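Local coordinates for protein acyl-CoA dehydrogenase (Slackia heliotrinireducens, PDB 4RM7) that belongs to the acyl-CoA dehydrogenase family, whose subunits join a helical N-terminal domain, a beta-sheet middle domain and a helical C-terminal domain, at residues A[6-10]-A[11-15]; A[47-51]-A[52-56]. All coordinates share one frame; numbering follows the deposited sequence.

Interaction 1: A[6-10]-A[11-15]; sequences DGLSR and DEQRL
A capping box closes the start of helix 10-26, with Ser9 as N-cap and Glu12 as its partner three residues on. The two residues exchange bonds between side chain and backbone: Ser9 OG accepts from Glu12 N at 3.1 Å, and Ser9 N gives its hydrogen to Glu12 OE1 at 2.9 Å. Both bonds are nearly straight, though the serine amide reaches OE1 from above the carboxylate plane, 36° out of it. The first of these bonds satisfies one of the amides that the first turn of a helix leaves without a backbone acceptor.

Ser9 OG stands between its own backbone N and carbonyl carbon (chi1 64°), which turns it over the first turn. Glu12 CG passes alongside this hydroxyl; with CG beside its own backbone N, the chain runs extended back toward the residues before the helix, bringing OE1 to Ser9 N. There it crosses Leu8 at about a right angle, OE1 lying 3.6 Å from Leu8 CB. Phe71 and Leu75 of helix 70-84 touch Glu12, and Phe71 also meets Leu8, so the cap rests against a second helix of the N-terminal domain.

Regular helical bonding begins at once, Gln13 N to Ser9 O and Arg14 N to Arg10 O. Gln13 continues past the Ser9 carbonyl toward the incoming chain, where its NE2 donates to Tyr5 O. On the way its methylene CG packs against Leu8, 3.9 Å from CB.

Interaction 2: A[47-51]-A[52-56]; sequences KAFVD and LDFNG
Phe49 and Phe54 meet as a T-shaped pair, the edge of Phe54 directed at the face of Phe49. Their planes stand at 73° and their centroids 5.7 Å apart; Phe54 CZ sits over the rim of the Phe49 ring rather than its middle, 4.1 Å from CE1. With CG anti to the backbone N (chi1 168°), Phe49 carries its ring beside its own carbonyl carbon, on the side of the loop that follows the helix. Leu52 adds an apolar contact, its CD1 4.0 Å from Phe49 CD1, while its CB lies over one face of the Phe54 ring.

Among the polar contacts, Leu52 N donates to Phe49 O at 3.2 Å, approaching from well above the carbonyl plane. This bond belongs to the tight turn in which helix 43-50 of the N-terminal domain gives way to loop. A water spans the same turn, donating to Val50 O and to Leu52 O. Beyond it, Asp53 forms an Asx turn, OD2 accepting from Asn55 N at 3.1 Å.

Charged groups meet across the end of the helix, where Lys47 NZ, from its last turn, and Asp51 OD1, just past it, make a salt bridge at 3.5 Å; NZ also donates to Gln117 O. Around the rings, Phe90 stacks with Phe49, and Val76 of helix 70-84 touches both Phe49 and Phe54.

Followed from the N terminus, the two local contacts come in series, neither nested nor crossed: interaction 1 starts helix 10-26, and interaction 2 ends helix 43-50, with helix 29-38 between them. Each is local to about ten residues, and with centres about 17 Å apart the two touch in space. Asn55 ND2 probably donates to Asp11 O, 2.9 Å away, while Leu15 CD1 packs against Phe54 O. The loop leaving helix 43-50 is thereby laid along the first turns of helix 10-26. Both contacts also lean on helix 70-84, bringing three helices of the N-terminal domain together.

Interaction 1: A[6-10]-A[11-15]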
loop_
_atom_site.group_PDB
_atom_site.type_symbol
_atom_site.label_atom_id
_atom_site.label_comp_id
_atom_site.label_asym_id
_atom_site.label_seq_id
_atom_site.Cartn_x
_atom_site.Cartn_y
_atom_site.Cartn_z
ATOM N N ASP A 6 -22.023 20.723 -10.082
ATOM C CA ASP A 6 -22.571 20.521 -11.417
ATOM C C ASP A 6 -22.809 19.022 -11.560
ATOM O O ASP A 6 -21.910 18.226 -11.279
ATOM C CB ASP A 6 -21.620 21.034 -12.504
ATOM C CG ASP A 6 -21.080 22.429 -12.211
ATOM O OD1 ASP A 6 -19.920 22.709 -12.590
ATOM O OD2 ASP A 6 -21.813 23.245 -11.604
ATOM N N GLY A 7 -24.013 18.628 -11.965
ATOM C CA GLY A 7 -24.345 17.212 -12.058
ATOM C C GLY A 7 -25.453 16.814 -11.104
ATOM O O GLY A 7 -26.118 15.800 -11.297
ATOM N N LEU A 8 -25.623 17.608 -10.050
ATOM C CA LEU A 8 -26.817 17.568 -9.216
ATOM C C LEU A 8 -27.918 18.379 -9.882
ATOM O O LEU A 8 -27.640 19.348 -10.585
ATOM C CB LEU A 8 -26.545 18.151 -7.835
ATOM C CG LEU A 8 -25.429 17.569 -6.983
ATOM C CD1 LEU A 8 -25.359 18.342 -5.680
ATOM C CD2 LEU A 8 -25.704 16.100 -6.747
ATOM N N SER A 9 -29.166 18.009 -9.634
ATOM C CA SER A 9 -30.298 18.782 -10.116
ATOM C C SER A 9 -30.377 20.097 -9.358
ATOM O O SER A 9 -29.732 20.231 -8.319
ATOM C CB SER A 9 -31.578 17.984 -9.928
ATOM O OG SER A 9 -31.797 17.787 -8.541
ATOM N N ARG A 10 -31.159 21.060 -9.857
ATOM C CA ARG A 10 -31.422 22.293 -9.105
ATOM C C ARG A 10 -31.986 22.009 -7.724
ATOM O O ARG A 10 -31.596 22.656 -6.750
ATOM C CB ARG A 10 -32.413 23.196 -9.820
ATOM C CG ARG A 10 -31.833 23.975 -10.929
ATOM C CD ARG A 10 -31.591 25.429 -10.593
ATOM N NE ARG A 10 -30.901 25.986 -11.744
ATOM C CZ ARG A 10 -31.514 26.566 -12.765
ATOM N NH1 ARG A 10 -30.800 27.017 -13.788
ATOM N NH2 ARG A 10 -32.832 26.721 -12.749
ATOM N N ASP A 11 -32.932 21.067 -7.657
ATOM C CA ASP A 11 -33.573 20.704 -6.395
ATOM C C ASP A 11 -32.541 20.190 -5.398
ATOM O O ASP A 11 -32.497 20.653 -4.264
ATOM C CB ASP A 11 -34.672 19.661 -6.610
ATOM C CG ASP A 11 -35.896 20.237 -7.308
ATOM O OD1 ASP A 11 -36.190 21.434 -7.113
ATOM O OD2 ASP A 11 -36.563 19.493 -8.056
ATOM N N GLU A 12 -31.697 19.261 -5.840
ATOM C CA GLU A 12 -30.613 18.755 -5.011
ATOM C C GLU A 12 -29.658 19.875 -4.572
ATOM O O GLU A 12 -29.225 19.923 -3.413
ATOM C CB GLU A 12 -29.860 17.656 -5.761
ATOM C CG GLU A 12 -30.675 16.346 -5.865
ATOM C CD GLU A 12 -30.187 15.405 -6.973
ATOM O OE1 GLU A 12 -29.337 15.815 -7.793
ATOM O OE2 GLU A 12 -30.660 14.247 -7.032
ATOM N N GLN A 13 -29.347 20.794 -5.478
ATOM C CA GLN A 13 -28.464 21.893 -5.128
ATOM C C GLN A 13 -29.092 22.834 -4.100
ATOM O O GLN A 13 -28.398 23.349 -3.219
ATOM C CB GLN A 13 -28.071 22.674 -6.377
ATOM C CG GLN A 13 -27.081 21.957 -7.258
ATOM C CD GLN A 13 -26.990 22.554 -8.651
ATOM O OE1 GLN A 13 -27.536 23.629 -8.924
ATOM N NE2 GLN A 13 -26.303 21.852 -9.547
ATOM N N ARG A 14 -30.396 23.072 -4.209
ATOM C CA ARG A 14 -31.056 23.951 -3.245
ATOM C C ARG A 14 -31.029 23.326 -1.846
ATOM O O ARG A 14 -30.813 24.027 -0.847
ATOM C CB ARG A 14 -32.497 24.255 -3.659
ATOM C CG ARG A 14 -32.624 25.334 -4.694
ATOM C CD ARG A 14 -34.040 25.885 -4.741
ATOM N NE ARG A 14 -34.137 27.071 -5.602
ATOM C CZ ARG A 14 -34.505 27.041 -6.878
ATOM N NH1 ARG A 14 -34.799 25.884 -7.460
ATOM N NH2 ARG A 14 -34.571 28.164 -7.577
ATOM N N LEU A 15 -31.247 22.013 -1.795
ATOM C CA LEU A 15 -31.162 21.252 -0.552
ATOM C C LEU A 15 -29.817 21.497 0.128
ATOM O O LEU A 15 -29.750 21.836 1.320
ATOM C CB LEU A 15 -31.361 19.758 -0.826
ATOM C CG LEU A 15 -31.126 18.775 0.321
ATOM C CD1 LEU A 15 -32.155 18.962 1.412
ATOM C CD2 LEU A 15 -31.155 17.335 -0.195
#

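Interaction 2: A[47-51]-A[52-56]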
loop_
_atom_site.group_PDB
_atom_site.type_symbol
_atom_site.label_atom_id
_atom_site.label_comp_id
_atom_site.label_asym_id
_atom_site.label_seq_id
_atom_site.Cartn_x
_atom_site.Cartn_y
_atom_site.Cartn_z
ATOM N N LYS A 47 -33.279 20.812 17.295
ATOM C CA LYS A 47 -34.614 21.152 16.830
ATOM C C LYS A 47 -34.546 21.856 15.471
ATOM O O LYS A 47 -35.384 21.632 14.605
ATOM C CB LYS A 47 -35.325 22.024 17.866
ATOM C CG LYS A 47 -36.586 22.705 17.372
ATOM C CD LYS A 47 -37.755 21.745 17.325
ATOM C CE LYS A 47 -39.080 22.483 17.155
ATOM N NZ LYS A 47 -40.109 21.567 16.577
ATOM N N ALA A 48 -33.534 22.697 15.277
ATOM C CA ALA A 48 -33.421 23.441 14.023
ATOM C C ALA A 48 -33.197 22.480 12.853
ATOM O O ALA A 48 -33.590 22.765 11.724
ATOM C CB ALA A 48 -32.292 24.480 14.104
ATOM N N PHE A 49 -32.580 21.334 13.131
ATOM C CA PHE A 49 -32.324 20.356 12.079
ATOM C C PHE A 49 -33.625 19.741 11.576
ATOM O O PHE A 49 -33.803 19.606 10.377
ATOM C CB PHE A 49 -31.365 19.255 12.548
ATOM C CG PHE A 49 -31.292 18.088 11.612
ATOM C CD1 PHE A 49 -30.448 18.121 10.505
ATOM C CD2 PHE A 49 -32.080 16.956 11.818
ATOM C CE1 PHE A 49 -30.372 17.047 9.612
ATOM C CE2 PHE A 49 -32.011 15.855 10.930
ATOM C CZ PHE A 49 -31.158 15.907 9.822
ATOM N N VAL A 50 -34.539 19.373 12.470
ATOM C CA VAL A 50 -35.774 18.753 11.992
ATOM C C VAL A 50 -36.734 19.804 11.463
ATOM O O VAL A 50 -37.716 19.469 10.816
ATOM C CB VAL A 50 -36.480 17.927 13.076
ATOM C CG1 VAL A 50 -35.687 16.671 13.375
ATOM C CG2 VAL A 50 -36.727 18.757 14.334
ATOM N N ASP A 51 -36.432 21.066 11.718
ATOM C CA ASP A 51 -37.242 22.165 11.225
ATOM C C ASP A 51 -36.733 22.646 9.891
ATOM O O ASP A 51 -37.269 23.573 9.319
ATOM C CB ASP A 51 -37.238 23.325 12.210
ATOM C CG ASP A 51 -38.136 23.087 13.386
ATOM O OD1 ASP A 51 -39.020 22.226 13.288
ATOM O OD2 ASP A 51 -37.948 23.755 14.413
ATOM N N LEU A 52 -35.689 22.002 9.396
ATOM C CA LEU A 52 -35.032 22.428 8.179
ATOM C C LEU A 52 -35.932 22.313 6.973
ATOM O O LEU A 52 -36.782 21.441 6.907
ATOM C CB LEU A 52 -33.802 21.578 7.932
ATOM C CG LEU A 52 -32.467 22.172 8.338
ATOM C CD1 LEU A 52 -31.367 21.164 8.091
ATOM C CD2 LEU A 52 -32.214 23.446 7.567
ATOM N N ASP A 53 -35.745 23.201 6.014
ATOM C CA ASP A 53 -36.465 23.077 4.773
ATOM C C ASP A 53 -35.646 22.176 3.887
ATOM O O ASP A 53 -34.615 22.562 3.384
ATOM C CB ASP A 53 -36.631 24.432 4.097
ATOM C CG ASP A 53 -37.321 24.330 2.753
ATOM O OD1 ASP A 53 -37.231 25.271 1.951
ATOM O OD2 ASP A 53 -37.962 23.305 2.490
ATOM N N PHE A 54 -36.153 20.982 3.659
ATOM C CA PHE A 54 -35.419 19.971 2.949
ATOM C C PHE A 54 -35.780 19.990 1.484
ATOM O O PHE A 54 -35.423 19.098 0.746
ATOM C CB PHE A 54 -35.642 18.600 3.569
ATOM C CG PHE A 54 -34.914 18.403 4.861
ATOM C CD1 PHE A 54 -33.547 18.322 4.887
ATOM C CD2 PHE A 54 -35.600 18.302 6.043
ATOM C CE1 PHE A 54 -32.876 18.141 6.071
ATOM C CE2 PHE A 54 -34.936 18.127 7.229
ATOM C CZ PHE A 54 -33.572 18.046 7.243
ATOM N N ASN A 55 -36.504 21.020 1.078
ATOM C CA ASN A 55 -36.836 21.219 -0.318
ATOM C C ASN A 55 -37.622 20.066 -0.878
ATOM O O ASN A 55 -37.444 19.681 -2.014
ATOM C CB ASN A 55 -35.573 21.426 -1.137
ATOM C CG ASN A 55 -35.832 22.155 -2.429
ATOM O OD1 ASN A 55 -36.726 22.982 -2.515
ATOM N ND2 ASN A 55 -35.041 21.860 -3.436
ATOM N N GLY A 56 -38.486 19.508 -0.051
ATOM C CA GLY A 56 -39.464 18.543 -0.489
ATOM C C GLY A 56 -38.936 17.140 -0.588
ATOM O O GLY A 56 -39.660 16.226 -0.924
HETATM O O HOH W 1 -38.226 19.801 8.194
#